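Local coordinates for protein probable glycosidase crf1 (Neosartorya fumigata, PDB 6IBU) that cleaves chitin and transfers the released chains to 1,6-beta-glucan or to other chitin, cross-linking the polysaccharides of the fungal cell wall and septa, at residues Tyr115-Asp120 with Thr172-Gln176; Tyr67-Gly71 with Trp239-Phe244; Val53-Ala59 with Ser185-Pro191. All blocks are in the same frame, centred on the assembly; numbering follows the deposited sequence.

Contact 1. Residues Tyr115-Asp120 with Thr172-Gln176; sequences YFGKGD and TRFPQ
A salt bridge between Asp120 and Arg173 ties a type I' beta turn, Gly117 to Asp120, to the loop between strands 158-164 and 179-187. The turn follows directly on strand 110-116, which belongs to the seven-stranded antiparallel sheet of the GH16 domain, a beta sandwich. Arg173 NE donates to Asp120 OD2 over 2.7 Å, nearly in the guanidinium plane and on the anti lone pair of that oxygen, while the carboxylate plane stands 73° away from the guanidinium. A bend at chi2 (-70°) folds the arginine chain back over the turn, setting CD 3.2 Å from Gly117 O. The other oxygen, Asp120 OD1, accepts from the backbone of Thr122. Thr172 O is gripped twice: Lys118 NZ at 3.0 Å and Arg173 NH1 at 2.9 Å approach it from opposite faces of its carbonyl plane. On the strand side of the contact, the edge of the Tyr115 ring meets Arg173 O, with CE2 at 3.5 Å, and Tyr115 CD2 lies 4.1 Å from Pro175 CD. Phe116 turns away from the loop, its side chain close to Glu98, the likely nucleophile. Lys118 NZ and Arg173 NH1 lie 4.5 Å apart; the carbonyl they share and the carboxylate that binds the arginine would probably ease this crowding of like charge. Across the contact, one salt bridge and one lysine-to-carbonyl bond hold turn to loop, while Arg173 NH1 braces that carbonyl from within.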
loop_
_atom_site.group_PDB
_atom_site.type_symbol
_atom_site.label_atom_id
_atom_site.label_comp_id
_atom_site.label_asym_id
_atom_site.label_seq_id
_atom_site.Cartn_x
_atom_site.Cartn_y
_atom_site.Cartn_z
ATOM N N TYR A 115 -4.433 6.840 -5.593
ATOM C CA TYR A 115 -5.323 6.927 -4.421
ATOM C C TYR A 115 -6.742 6.668 -4.906
ATOM O O TYR A 115 -7.014 6.853 -6.101
ATOM C CB TYR A 115 -5.158 8.274 -3.724
ATOM C CG TYR A 115 -5.965 9.381 -4.344
ATOM C CD1 TYR A 115 -5.493 10.089 -5.435
ATOM C CD2 TYR A 115 -7.222 9.677 -3.859
ATOM C CE1 TYR A 115 -6.250 11.090 -6.011
ATOM C CE2 TYR A 115 -7.990 10.687 -4.410
ATOM C CZ TYR A 115 -7.494 11.396 -5.482
ATOM O OH TYR A 115 -8.248 12.370 -6.038
ATOM N N PHE A 116 -7.572 6.195 -3.983
ATOM C CA PHE A 116 -9.041 6.059 -4.105
ATOM C C PHE A 116 -9.640 6.696 -2.855
ATOM O O PHE A 116 -9.046 6.585 -1.772
ATOM C CB PHE A 116 -9.450 4.588 -4.226
ATOM C CG PHE A 116 -8.856 3.931 -5.443
ATOM C CD1 PHE A 116 -9.459 4.086 -6.679
ATOM C CD2 PHE A 116 -7.656 3.235 -5.377
ATOM C CE1 PHE A 116 -8.935 3.466 -7.805
ATOM C CE2 PHE A 116 -7.096 2.680 -6.517
ATOM C CZ PHE A 116 -7.739 2.787 -7.728
ATOM N N GLY A 117 -10.764 7.376 -3.031
ATOM C CA GLY A 117 -11.682 7.755 -1.945
ATOM C C GLY A 117 -12.863 6.811 -1.936
ATOM O O GLY A 117 -13.520 6.690 -2.965
ATOM N N LYS A 118 -13.099 6.129 -0.820
ATOM C CA LYS A 118 -14.351 5.358 -0.569
ATOM C C LYS A 118 -14.608 4.354 -1.697
ATOM O O LYS A 118 -15.795 4.132 -2.023
ATOM C CB LYS A 118 -15.551 6.297 -0.435
ATOM C CG LYS A 118 -15.372 7.348 0.638
ATOM C CD LYS A 118 -16.582 8.187 0.854
ATOM C CE LYS A 118 -16.464 9.061 2.080
ATOM N NZ LYS A 118 -15.575 10.228 1.871
ATOM N N GLY A 119 -13.551 3.758 -2.254
ATOM C CA GLY A 119 -13.661 2.666 -3.237
ATOM C C GLY A 119 -14.137 3.173 -4.583
ATOM O O GLY A 119 -14.509 2.347 -5.427
ATOM N N ASP A 120 -14.107 4.488 -4.784
ATOM C CA ASP A 120 -14.618 5.151 -6.000
ATOM C C ASP A 120 -13.551 5.067 -7.089
ATOM O O ASP A 120 -12.559 5.751 -6.971
ATOM C CB ASP A 120 -14.986 6.589 -5.667
ATOM C CG ASP A 120 -15.603 7.309 -6.836
ATOM O OD1 ASP A 120 -15.772 6.662 -7.849
ATOM O OD2 ASP A 120 -15.921 8.495 -6.701
ATOM N N THR A 172 -14.446 15.096 -0.701
ATOM C CA THR A 172 -15.383 13.936 -0.755
ATOM C C THR A 172 -14.619 12.642 -1.048
ATOM O O THR A 172 -15.161 11.596 -0.712
ATOM C CB THR A 172 -16.514 14.110 -1.786
ATOM O OG1 THR A 172 -16.026 14.182 -3.122
ATOM C CG2 THR A 172 -17.367 15.331 -1.544
ATOM N N ARG A 173 -13.444 12.692 -1.690
ATOM C CA ARG A 173 -12.697 11.457 -2.047
ATOM C C ARG A 173 -11.268 11.508 -1.473
ATOM O O ARG A 173 -10.415 10.750 -1.938
ATOM C CB ARG A 173 -12.752 11.243 -3.567
ATOM C CG ARG A 173 -14.144 10.933 -4.097
ATOM C CD ARG A 173 -14.590 9.570 -3.666
ATOM N NE ARG A 173 -15.921 9.195 -4.131
ATOM C CZ ARG A 173 -17.058 9.424 -3.479
ATOM N NH1 ARG A 173 -17.049 10.074 -2.329
ATOM N NH2 ARG A 173 -18.210 8.998 -3.972
ATOM N N PHE A 174 -11.012 12.326 -0.456
ATOM C CA PHE A 174 -9.704 12.388 0.238
ATOM C C PHE A 174 -9.587 11.205 1.191
ATOM O O PHE A 174 -10.490 10.985 1.989
ATOM C CB PHE A 174 -9.557 13.710 0.990
ATOM C CG PHE A 174 -8.161 13.972 1.463
ATOM C CD1 PHE A 174 -7.181 14.376 0.583
ATOM C CD2 PHE A 174 -7.822 13.765 2.789
ATOM C CE1 PHE A 174 -5.887 14.594 1.028
ATOM C CE2 PHE A 174 -6.537 14.014 3.239
ATOM C CZ PHE A 174 -5.570 14.422 2.358
ATOM N N PRO A 175 -8.508 10.392 1.135
ATOM C CA PRO A 175 -8.326 9.297 2.091
ATOM C C PRO A 175 -8.260 9.856 3.516
ATOM O O PRO A 175 -7.443 10.683 3.745
ATOM C CB PRO A 175 -6.997 8.667 1.683
ATOM C CG PRO A 175 -6.864 9.031 0.225
ATOM C CD PRO A 175 -7.456 10.424 0.120
ATOM N N GLN A 176 -9.173 9.471 4.404
ATOM C CA GLN A 176 -9.284 10.151 5.715
ATOM C C GLN A 176 -9.901 9.227 6.751
ATOM O O GLN A 176 -10.463 9.736 7.709
ATOM C CB GLN A 176 -10.124 11.421 5.603
ATOM C CG GLN A 176 -11.547 11.176 5.120
ATOM C CD GLN A 176 -12.242 12.492 4.856
ATOM O OE1 GLN A 176 -12.704 13.169 5.777
ATOM N NE2 GLN A 176 -12.320 12.872 3.593
HETATM O O HOH W 1 -12.462 9.661 0.858
#

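Contact 2. Residues Tyr67-Gly71 with Trp239-Phe244; sequences YFFFG and WQSIKF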
loop_
_atom_site.group_PDB
_atom_site.type_symbol
_atom_site.label_atom_id
_atom_site.label_comp_id
_atom_site.label_asym_id
_atom_site.label_seq_id
_atom_site.Cartn_x
_atom_site.Cartn_y
_atom_site.Cartn_z
ATOM N N TYR A 67 -4.348 -0.519 12.448
ATOM C CA TYR A 67 -4.654 0.644 11.586
ATOM C C TYR A 67 -4.037 1.863 12.256
ATOM O O TYR A 67 -3.942 1.863 13.471
ATOM C CB TYR A 67 -6.157 0.876 11.443
ATOM C CG TYR A 67 -6.882 -0.199 10.689
ATOM C CD1 TYR A 67 -7.039 -1.464 11.236
ATOM C CD2 TYR A 67 -7.461 0.052 9.455
ATOM C CE1 TYR A 67 -7.722 -2.462 10.561
ATOM C CE2 TYR A 67 -8.143 -0.944 8.769
ATOM C CZ TYR A 67 -8.274 -2.202 9.325
ATOM O OH TYR A 67 -8.945 -3.174 8.654
ATOM N N PHE A 68 -3.616 2.846 11.479
ATOM C CA PHE A 68 -3.174 4.164 11.985
ATOM C C PHE A 68 -4.063 5.224 11.332
ATOM O O PHE A 68 -4.649 4.962 10.281
ATOM C CB PHE A 68 -1.671 4.318 11.786
ATOM C CG PHE A 68 -1.202 4.543 10.378
ATOM C CD1 PHE A 68 -1.125 3.500 9.482
ATOM C CD2 PHE A 68 -0.726 5.786 9.994
ATOM C CE1 PHE A 68 -0.664 3.722 8.195
ATOM C CE2 PHE A 68 -0.278 6.002 8.707
ATOM C CZ PHE A 68 -0.235 4.971 7.812
ATOM N N PHE A 69 -4.217 6.360 12.004
ATOM C CA PHE A 69 -5.166 7.430 11.631
ATOM C C PHE A 69 -4.381 8.712 11.458
ATOM O O PHE A 69 -4.170 9.425 12.458
ATOM C CB PHE A 69 -6.243 7.575 12.694
ATOM C CG PHE A 69 -7.395 8.474 12.323
ATOM C CD1 PHE A 69 -7.807 8.597 11.009
ATOM C CD2 PHE A 69 -8.084 9.160 13.305
ATOM C CE1 PHE A 69 -8.889 9.393 10.682
ATOM C CE2 PHE A 69 -9.175 9.952 12.980
ATOM C CZ PHE A 69 -9.573 10.059 11.670
ATOM N N PHE A 70 -3.966 8.970 10.228
ATOM C CA PHE A 70 -3.050 10.059 9.806
ATOM C C PHE A 70 -1.650 9.744 10.304
ATOM O O PHE A 70 -1.493 8.950 11.230
ATOM C CB PHE A 70 -3.534 11.433 10.269
ATOM C CG PHE A 70 -4.851 11.802 9.643
ATOM C CD1 PHE A 70 -4.901 12.051 8.280
ATOM C CD2 PHE A 70 -6.030 11.864 10.372
ATOM C CE1 PHE A 70 -6.092 12.351 7.642
ATOM C CE2 PHE A 70 -7.224 12.178 9.734
ATOM C CZ PHE A 70 -7.253 12.425 8.372
ATOM N N GLY A 71 -0.661 10.353 9.668
ATOM C CA GLY A 71 0.753 10.216 10.042
ATOM C C GLY A 71 1.588 9.884 8.821
ATOM O O GLY A 71 1.551 10.643 7.839
ATOM N N TRP A 239 -13.241 11.759 8.429
ATOM C CA TRP A 239 -12.276 11.669 9.542
ATOM C C TRP A 239 -12.959 12.114 10.835
ATOM O O TRP A 239 -12.601 11.580 11.914
ATOM C CB TRP A 239 -11.003 12.464 9.194
ATOM C CG TRP A 239 -11.084 13.955 9.195
ATOM C CD1 TRP A 239 -11.086 14.791 8.115
ATOM C CD2 TRP A 239 -11.052 14.801 10.355
ATOM N NE1 TRP A 239 -11.065 16.098 8.526
ATOM C CE2 TRP A 239 -11.059 16.135 9.890
ATOM C CE3 TRP A 239 -11.034 14.556 11.735
ATOM C CZ2 TRP A 239 -11.051 17.217 10.763
ATOM C CZ3 TRP A 239 -11.030 15.628 12.597
ATOM C CH2 TRP A 239 -11.053 16.937 12.115
ATOM N N GLN A 240 -13.906 13.053 10.720
ATOM C CA GLN A 240 -14.663 13.615 11.866
ATOM C C GLN A 240 -15.532 12.529 12.487
ATOM O O GLN A 240 -15.768 12.620 13.683
ATOM C CB GLN A 240 -15.502 14.817 11.443
ATOM C CG GLN A 240 -14.666 16.040 11.055
ATOM C CD GLN A 240 -14.415 16.135 9.569
ATOM O OE1 GLN A 240 -14.297 15.128 8.876
ATOM N NE2 GLN A 240 -14.323 17.359 9.061
ATOM N N SER A 241 -15.922 11.508 11.730
ATOM C CA SER A 241 -16.773 10.408 12.239
ATOM C C SER A 241 -15.943 9.390 13.030
ATOM O O SER A 241 -16.564 8.532 13.672
ATOM C CB SER A 241 -17.535 9.748 11.128
ATOM O OG SER A 241 -16.701 8.921 10.336
ATOM N N ILE A 242 -14.608 9.469 13.046
ATOM C CA ILE A 242 -13.778 8.393 13.670
ATOM C C ILE A 242 -13.649 8.668 15.173
ATOM O O ILE A 242 -13.089 9.683 15.540
ATOM C CB ILE A 242 -12.411 8.241 12.977
ATOM C CG1 ILE A 242 -12.533 7.983 11.473
ATOM C CG2 ILE A 242 -11.580 7.170 13.648
ATOM C CD1 ILE A 242 -13.395 6.809 11.103
ATOM N N LYS A 243 -14.163 7.761 15.998
ATOM C CA LYS A 243 -14.089 7.826 17.477
ATOM C C LYS A 243 -12.916 6.975 17.965
ATOM O O LYS A 243 -12.715 5.868 17.431
ATOM C CB LYS A 243 -15.395 7.328 18.113
ATOM C CG LYS A 243 -16.639 8.139 17.772
ATOM C CD LYS A 243 -16.485 9.664 17.929
ATOM C CE LYS A 243 -17.774 10.363 18.328
ATOM N NZ LYS A 243 -17.763 11.792 17.942
ATOM N N PHE A 244 -12.185 7.483 18.958
ATOM C CA PHE A 244 -11.109 6.744 19.659
ATOM C C PHE A 244 -10.768 7.418 20.993
ATOM O O PHE A 244 -10.940 8.647 21.140
ATOM C CB PHE A 244 -9.893 6.630 18.743
ATOM C CG PHE A 244 -9.351 7.943 18.255
ATOM C CD1 PHE A 244 -9.892 8.547 17.137
ATOM C CD2 PHE A 244 -8.299 8.567 18.906
ATOM C CE1 PHE A 244 -9.406 9.765 16.692
ATOM C CE2 PHE A 244 -7.804 9.775 18.445
ATOM C CZ PHE A 244 -8.363 10.373 17.340
#
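Trp239 opens the short 3-10 segment 239-241 by laying its CB against two phenylalanines, 3.7 Å from Phe69 CZ and 3.8 Å from Phe70 CE2. Its indole, with CG between backbone N and carbonyl carbon (chi1 72°), leads away from Phe69 and offers a face to the edge of Phe70. That pair is an offset edge-to-face contact, with 5.9 Å between the centroids of the Phe70 ring and the five-membered ring of Trp239 and the planes at 81°. Gln240 CD lies over one indole face, and Lys148 adds a cation-pi contact. The carbonyl of Trp239 has two roles, since its O accepts the backbone N-H of Ile242 and also sits at the edge of the Phe69 ring, 3.4 Å from CZ. Ile242 begins strand 242-243, an outer strand of the small three-stranded antiparallel sheet formed with 229-232 and 14-15. Here the C-terminal end of the chain is packed against the loop leading into strand 71-78 of the large eight-stranded sheet. Ile242 CG2 makes a CH-pi contact over one face of Phe69, 4.1 Å from the ring centroid, while Phe70 CD2 lies over the opposite face, both offset toward the rim. Farther on, Phe244 brings CE1 within 3.7 Å of Phe69 CD2, near the plane of the Phe69 ring, in an oblique pair with the planes at 85°.

Contact 3. Residues Val53-Ala59 with Ser185-Pro191; sequences VAKQGDA and SWAGGDP
With CG anti to the backbone N (chi1 -178°) and the rest of the chain extended, Gln56 reaches across from its turn to Asp190, whose carboxylate is swung out by a similar chi1 of -171°. Gln56 NE2 donates to Asp190 OD1 over 2.8 Å, on the syn side but 32° out of the carboxylate plane. The same OD1 accepts from the backbone of Ser192, and a water bridges the other oxygen, OD2, to Gly57 N. A second water links Asp58 O to Ala187 N. Nearer the sheet, Val53 CG2 packs 3.6 Å from Ser185 OG, Ala59 CB lies 4.0 Å from Trp186 CB, and Ala59 CA makes a CA-H...O contact with Ser185 O. The contact joins the end of strand 48-53 and the link to 61-64, with its type II turn from Lys55 to Asp58, to the end of strand 179-187 and the type I turn Ala187-Asp190 after it. The indole of Trp186, a chitin-binding residue, leads away from this link toward Glu102 and Thr197, and its NE1 is hydrogen-bonded to Ser88 OG. One direct bond and two water bridges therefore fasten the turn beside the chitin site, consistent with a Trp186 ring available to chitin.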
loop_
_atom_site.group_PDB
_atom_site.type_symbol
_atom_site.label_atom_id
_atom_site.label_comp_id
_atom_site.label_asym_id
_atom_site.label_seq_id
_atom_site.Cartn_x
_atom_site.Cartn_y
_atom_site.Cartn_z
ATOM N N VAL A 53 6.794 -13.973 -6.816
ATOM C CA VAL A 53 5.841 -14.532 -7.813
ATOM C C VAL A 53 6.586 -15.626 -8.597
ATOM O O VAL A 53 7.511 -15.271 -9.358
ATOM C CB VAL A 53 5.331 -13.387 -8.693
ATOM C CG1 VAL A 53 4.466 -13.900 -9.820
ATOM C CG2 VAL A 53 4.583 -12.365 -7.850
ATOM N N ALA A 54 6.292 -16.904 -8.345
ATOM C CA ALA A 54 6.988 -18.037 -9.010
ATOM C C ALA A 54 6.033 -18.767 -9.954
ATOM O O ALA A 54 6.520 -19.272 -10.975
ATOM C CB ALA A 54 7.578 -18.993 -8.003
ATOM N N LYS A 55 4.744 -18.839 -9.630
ATOM C CA LYS A 55 3.758 -19.548 -10.471
ATOM C C LYS A 55 2.436 -18.790 -10.431
ATOM O O LYS A 55 2.248 -17.941 -9.545
ATOM C CB LYS A 55 3.588 -20.992 -9.996
ATOM C CG LYS A 55 2.879 -21.162 -8.658
ATOM C CD LYS A 55 3.430 -22.342 -7.849
ATOM C CE LYS A 55 2.817 -22.500 -6.470
ATOM N NZ LYS A 55 3.486 -21.646 -5.454
ATOM N N GLN A 56 1.553 -19.100 -11.372
ATOM C CA GLN A 56 0.250 -18.424 -11.503
ATOM C C GLN A 56 -0.478 -18.572 -10.166
ATOM O O GLN A 56 -0.359 -19.640 -9.542
ATOM C CB GLN A 56 -0.532 -18.992 -12.682
ATOM C CG GLN A 56 -1.871 -18.299 -12.902
ATOM C CD GLN A 56 -2.608 -18.812 -14.119
ATOM O OE1 GLN A 56 -2.418 -19.937 -14.565
ATOM N NE2 GLN A 56 -3.489 -17.993 -14.663
ATOM N N GLY A 57 -1.178 -17.521 -9.739
ATOM C CA GLY A 57 -1.909 -17.482 -8.462
ATOM C C GLY A 57 -1.046 -17.019 -7.297
ATOM O O GLY A 57 -1.648 -16.752 -6.252
ATOM N N ASP A 58 0.282 -16.898 -7.460
ATOM C CA ASP A 58 1.214 -16.404 -6.404
ATOM C C ASP A 58 1.005 -14.903 -6.194
ATOM O O ASP A 58 1.237 -14.127 -7.133
ATOM C CB ASP A 58 2.692 -16.631 -6.731
ATOM C CG ASP A 58 3.204 -17.995 -6.310
ATOM O OD1 ASP A 58 2.358 -18.830 -5.901
ATOM O OD2 ASP A 58 4.447 -18.216 -6.401
ATOM N N ALA A 59 0.551 -14.525 -5.004
ATOM C CA ALA A 59 0.268 -13.133 -4.612
ATOM C C ALA A 59 0.633 -12.983 -3.140
ATOM O O ALA A 59 -0.199 -12.663 -2.294
ATOM C CB ALA A 59 -1.179 -12.825 -4.883
ATOM N N SER A 185 3.453 -8.520 -3.783
ATOM C CA SER A 185 3.744 -8.649 -5.225
ATOM C C SER A 185 2.712 -9.605 -5.790
ATOM O O SER A 185 2.196 -10.411 -5.035
ATOM C CB SER A 185 5.150 -9.114 -5.460
ATOM O OG SER A 185 5.329 -10.421 -4.911
ATOM N N TRP A 186 2.432 -9.477 -7.076
ATOM C CA TRP A 186 1.417 -10.279 -7.785
ATOM C C TRP A 186 1.595 -10.095 -9.287
ATOM O O TRP A 186 2.248 -9.141 -9.696
ATOM C CB TRP A 186 0.019 -9.859 -7.346
ATOM C CG TRP A 186 -0.246 -8.394 -7.439
ATOM C CD1 TRP A 186 0.228 -7.427 -6.603
ATOM C CD2 TRP A 186 -1.113 -7.731 -8.372
ATOM N NE1 TRP A 186 -0.269 -6.208 -6.962
ATOM C CE2 TRP A 186 -1.105 -6.361 -8.031
ATOM C CE3 TRP A 186 -1.916 -8.158 -9.437
ATOM C CZ2 TRP A 186 -1.835 -5.413 -8.736
ATOM C CZ3 TRP A 186 -2.638 -7.221 -10.142
ATOM C CH2 TRP A 186 -2.602 -5.869 -9.788
ATOM N N ALA A 187 1.003 -10.976 -10.073
ATOM C CA ALA A 187 1.102 -10.908 -11.543
ATOM C C ALA A 187 -0.071 -10.090 -12.067
ATOM O O ALA A 187 -1.137 -10.650 -12.208
ATOM C CB ALA A 187 1.126 -12.297 -12.111
ATOM N N GLY A 188 0.129 -8.803 -12.340
ATOM C CA GLY A 188 -0.851 -7.987 -13.073
ATOM C C GLY A 188 -1.052 -8.575 -14.451
ATOM O O GLY A 188 -2.137 -8.454 -15.000
ATOM N N GLY A 189 -0.012 -9.224 -14.970
ATOM C CA GLY A 189 0.003 -9.839 -16.300
ATOM C C GLY A 189 -0.398 -11.309 -16.283
ATOM O O GLY A 189 -0.030 -12.007 -17.222
ATOM N N ASP A 190 -1.090 -11.775 -15.243
ATOM C CA ASP A 190 -1.749 -13.104 -15.201
ATOM C C ASP A 190 -2.667 -13.194 -16.413
ATOM O O ASP A 190 -3.473 -12.294 -16.620
ATOM C CB ASP A 190 -2.532 -13.235 -13.895
ATOM C CG ASP A 190 -3.092 -14.613 -13.600
ATOM O OD1 ASP A 190 -3.682 -15.200 -14.529
ATOM O OD2 ASP A 190 -2.990 -15.047 -12.407
ATOM N N PRO A 191 -2.567 -14.241 -17.264
ATOM C CA PRO A 191 -3.454 -14.377 -18.422
ATOM C C PRO A 191 -4.951 -14.342 -18.068
ATOM O O PRO A 191 -5.749 -13.887 -18.857
ATOM C CB PRO A 191 -3.095 -15.747 -19.006
ATOM C CG PRO A 191 -1.701 -16.034 -18.506
ATOM C CD PRO A 191 -1.591 -15.332 -17.172
HETATM O O HOH W 2 -0.915 -15.052 -10.979
HETATM O O HOH W 3 -0.455 -13.217 -8.837
#

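Strands 110-116 and 179-187 belong to the same seven-stranded sheet, so contacts 1 and 3 both reach it, though their centres are 27 Å apart. Contact 2 lies about 33 Å from contact 3, centre to centre, on the opposite side of the chain's centre. Contacts 1 and 2 are neighbours, 14 Å between centres, and touch: Gln176 OE1 probably accepts a hydrogen bond from Trp239 N, and Gln176 O packs against Phe69. Along the chain, contact 1 is nested within the loops closed by contacts 2 and 3, which themselves cross. Contact 2 fixes the C-terminal end at one side of the fold, contact 3 adjoins the chitin site, and contact 1 lies near the probable nucleophile Glu98.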